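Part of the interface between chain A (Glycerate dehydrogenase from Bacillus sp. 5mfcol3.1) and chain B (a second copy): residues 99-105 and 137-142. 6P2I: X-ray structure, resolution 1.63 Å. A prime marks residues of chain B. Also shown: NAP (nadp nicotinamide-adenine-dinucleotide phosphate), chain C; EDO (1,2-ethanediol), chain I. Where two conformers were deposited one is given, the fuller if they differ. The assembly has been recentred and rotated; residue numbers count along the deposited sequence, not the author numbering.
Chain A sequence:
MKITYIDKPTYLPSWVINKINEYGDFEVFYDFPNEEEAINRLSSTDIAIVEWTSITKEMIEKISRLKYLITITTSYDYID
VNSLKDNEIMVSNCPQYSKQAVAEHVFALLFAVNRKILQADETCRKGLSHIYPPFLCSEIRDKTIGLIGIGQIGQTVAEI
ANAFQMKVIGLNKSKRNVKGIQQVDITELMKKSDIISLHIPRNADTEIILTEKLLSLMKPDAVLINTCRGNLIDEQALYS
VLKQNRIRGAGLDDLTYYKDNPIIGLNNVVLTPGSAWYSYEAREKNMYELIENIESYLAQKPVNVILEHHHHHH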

# COMPACT_ATOMS: atom_id res chain seq x y z
N LYS A 99 6.25 4.83 -15.10
CA LYS A 99 5.03 4.02 -15.06
C LYS A 99 5.04 3.01 -13.92
O LYS A 99 3.99 2.76 -13.31
CB LYS A 99 4.77 3.34 -16.41
CG LYS A 99 5.73 2.25 -16.88
CD LYS A 99 5.30 1.78 -18.28
CE LYS A 99 6.22 0.67 -18.81
NZ LYS A 99 5.69 0.01 -20.04
N GLN A 100 6.20 2.43 -13.60
CA GLN A 100 6.24 1.49 -12.47
C GLN A 100 6.09 2.23 -11.14
O GLN A 100 5.37 1.76 -10.25
CB GLN A 100 7.53 0.68 -12.49
CG GLN A 100 7.61 -0.37 -11.37
CD GLN A 100 6.65 -1.52 -11.60
OE1 GLN A 100 6.33 -1.86 -12.75
NE2 GLN A 100 6.18 -2.14 -10.51
N ALA A 101 6.77 3.36 -10.99
CA ALA A 101 6.65 4.17 -9.78
C ALA A 101 5.20 4.59 -9.55
O ALA A 101 4.68 4.48 -8.43
CB ALA A 101 7.56 5.40 -9.87
N VAL A 102 4.52 5.07 -10.60
CA VAL A 102 3.16 5.56 -10.41
C VAL A 102 2.21 4.40 -10.14
O VAL A 102 1.33 4.49 -9.28
CB VAL A 102 2.70 6.39 -11.63
CG1 VAL A 102 1.24 6.83 -11.46
CG2 VAL A 102 3.60 7.61 -11.78
N ALA A 103 2.37 3.29 -10.87
CA ALA A 103 1.52 2.13 -10.63
C ALA A 103 1.67 1.64 -9.19
O ALA A 103 0.66 1.32 -8.54
CB ALA A 103 1.86 1.01 -11.62
N GLU A 104 2.89 1.58 -8.67
CA GLU A 104 3.05 1.19 -7.27
C GLU A 104 2.41 2.21 -6.34
O GLU A 104 1.84 1.84 -5.31
CB GLU A 104 4.52 0.99 -6.93
CG GLU A 104 5.09 -0.25 -7.58
CD GLU A 104 6.51 -0.59 -7.16
OE1 GLU A 104 6.98 -0.09 -6.11
OE2 GLU A 104 7.16 -1.37 -7.90
N HIS A 105 2.47 3.50 -6.71
CA HIS A 105 1.84 4.52 -5.87
C HIS A 105 0.34 4.36 -5.81
O HIS A 105 -0.28 4.69 -4.79
CB HIS A 105 2.19 5.91 -6.40
CG HIS A 105 2.06 6.99 -5.39
ND1 HIS A 105 3.00 7.21 -4.41
CD2 HIS A 105 1.11 7.94 -5.21
CE1 HIS A 105 2.65 8.25 -3.68
NE2 HIS A 105 1.50 8.71 -4.14
N CYS B 137 11.82 7.54 -3.49
CA CYS B 137 11.54 6.18 -3.02
C CYS B 137 12.18 5.14 -3.93
O CYS B 137 12.68 5.43 -5.01
CB CYS B 137 10.03 5.92 -2.95
SG CYS B 137 9.22 5.87 -4.57
N SER B 138 12.14 3.89 -3.48
CA SER B 138 12.50 2.75 -4.31
C SER B 138 11.23 2.05 -4.78
O SER B 138 10.28 1.87 -4.01
CB SER B 138 13.36 1.74 -3.55
OG SER B 138 14.63 2.26 -3.20
N GLU B 139 11.22 1.65 -6.05
CA GLU B 139 10.19 0.71 -6.48
C GLU B 139 10.43 -0.64 -5.84
O GLU B 139 11.58 -1.05 -5.63
CB GLU B 139 10.18 0.58 -8.00
CG GLU B 139 9.80 1.88 -8.68
CD GLU B 139 10.19 1.95 -10.13
OE1 GLU B 139 10.61 0.94 -10.73
OE2 GLU B 139 10.13 3.08 -10.70
N ILE B 140 9.35 -1.34 -5.51
CA ILE B 140 9.52 -2.65 -4.89
C ILE B 140 9.71 -3.76 -5.93
O ILE B 140 10.24 -4.82 -5.59
CB ILE B 140 8.38 -3.01 -3.91
CG1 ILE B 140 7.07 -3.35 -4.64
CG2 ILE B 140 8.17 -1.90 -2.86
CD1 ILE B 140 6.03 -4.01 -3.69
N ARG B 141 9.30 -3.53 -7.18
CA ARG B 141 9.59 -4.49 -8.24
C ARG B 141 11.09 -4.79 -8.29
O ARG B 141 11.92 -3.89 -8.16
CB ARG B 141 9.13 -3.96 -9.60
CG ARG B 141 9.57 -4.83 -10.77
CD ARG B 141 9.13 -4.26 -12.11
NE ARG B 141 8.49 -5.27 -12.95
CZ ARG B 141 8.11 -5.07 -14.20
NH1 ARG B 141 8.30 -3.89 -14.77
NH2 ARG B 141 7.53 -6.05 -14.89
N ASP B 142 11.41 -6.07 -8.47
CA ASP B 142 12.77 -6.60 -8.58
C ASP B 142 13.56 -6.53 -7.29
O ASP B 142 14.74 -6.92 -7.28
CB ASP B 142 13.59 -5.92 -9.69
CG ASP B 142 13.07 -6.22 -11.08
OD1 ASP B 142 12.58 -7.35 -11.30
OD2 ASP B 142 13.14 -5.33 -11.95
PA NAP C . -0.77 6.97 -22.18
O1A NAP C . -0.86 8.02 -23.26
O2A NAP C . 0.12 5.78 -22.38
O5B NAP C . -2.24 6.43 -21.90
C5B NAP C . -3.36 7.31 -21.85
C4B NAP C . -4.62 6.45 -21.79
O4B NAP C . -5.73 7.33 -21.65
C3B NAP C . -4.84 5.66 -23.08
O3B NAP C . -5.56 4.45 -22.77
C2B NAP C . -5.76 6.56 -23.88
O2B NAP C . -6.56 5.84 -24.82
C1B NAP C . -6.62 7.09 -22.75
N9A NAP C . -7.35 8.30 -23.16
C8A NAP C . -6.84 9.41 -23.73
N7A NAP C . -7.82 10.30 -23.99
C5A NAP C . -8.98 9.74 -23.58
C6A NAP C . -10.40 10.14 -23.56
N6A NAP C . -10.78 11.35 -24.04
N1A NAP C . -11.28 9.27 -23.04
C2A NAP C . -10.91 8.06 -22.55
N3A NAP C . -9.64 7.62 -22.54
C4A NAP C . -8.66 8.42 -23.04
O3 NAP C . -0.43 7.79 -20.83
PN NAP C . 0.32 7.25 -19.51
O1N NAP C . 1.80 7.12 -19.77
O2N NAP C . -0.42 6.04 -18.96
O5D NAP C . 0.12 8.51 -18.54
C5D NAP C . -1.20 8.94 -18.19
C4D NAP C . -1.14 10.21 -17.35
O4D NAP C . -0.51 9.93 -16.11
C3D NAP C . -0.27 11.32 -17.94
O3D NAP C . -0.96 12.09 -18.93
C2D NAP C . 0.09 12.13 -16.70
O2D NAP C . -0.82 13.23 -16.57
C1D NAP C . -0.06 11.15 -15.54
N1N NAP C . 1.23 10.96 -14.85
C2N NAP C . 1.31 11.20 -13.53
C3N NAP C . 2.52 11.05 -12.85
C7N NAP C . 2.60 11.36 -11.38
O7N NAP C . 3.70 11.53 -10.86
N7N NAP C . 1.48 11.50 -10.65
C4N NAP C . 3.65 10.64 -13.56
C5N NAP C . 3.54 10.41 -14.94
C6N NAP C . 2.30 10.57 -15.55
P2B NAP C . -6.06 5.48 -26.31
O1X NAP C . -5.62 6.80 -26.93
O2X NAP C . -4.90 4.53 -26.13
O3X NAP C . -7.26 4.83 -26.93
C1 EDO I . 4.15 -4.52 -12.76
O1 EDO I . 5.29 -4.13 -13.55
C2 EDO I . 4.57 -5.55 -11.72
O2 EDO I . 5.32 -4.92 -10.67
O HOH W 1 9.06 3.74 -13.06
O HOH W 2 7.41 1.85 -4.33

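How do the two backbones meet? Residues 99-105 of chain A form helix, while 137′-142′ of chain B run past as an irregular segment, closest at Ala101 and Glu139′, whose CA atoms lie 5.9 Å apart. Gln100 and Glu104, one helical turn apart, point their CA-to-CB bonds toward chain B; Val102 points away, its CG2 lying 3.5 Å from C4N of NADP.

What satisfies the backbone donors of the irregular segment? The carboxylate of Glu104 does so for two successive amides: Ile140′ N donates to Glu104 OE1 at 2.7 Å and Arg141′ N to Glu104 OE2 at 3.1 Å, both nearly straight. An acid reaching from a helix can thus serve main-chain NH groups that no regular strand or helix pairs. Glu104 OE1 also accepts from water 2 (2.7 Å), which donates its other hydrogen to Ser138′ O at 2.9 Å, so the water ties the same carboxylate to a backbone acceptor.

What holds that carboxylate in place from its own side? Gln100 NE2 donates to Glu104 OE2 at 2.9 Å, almost linearly, and also to EDO O2 at 2.9 Å. The Gln100 OE1 acceptor is met by EDO O1 at 2.6 Å, leaving the ethanediol, probably from the crystallisation liquor, to satisfy the rest of the amide. Arg141′ NH1 lies 3.5 Å from Gln100 OE1, but the angle is too poor for a hydrogen bond; EDO O1 sits over one face of the guanidinium.

How does Glu139′ engage the start of this helical stretch? It works through solvent: water 1 accepts from Ala101 N at 3.1 Å and donates to Glu139′ OE2 at 2.7 Å. The direct approach of Ala101 N to Glu139′ OE2, 3.4 Å, is poorly angled. Beside this bridge the acid packs against aliphatic carbon, with Glu139′ OE1 3.3 Å from Gln100 CG.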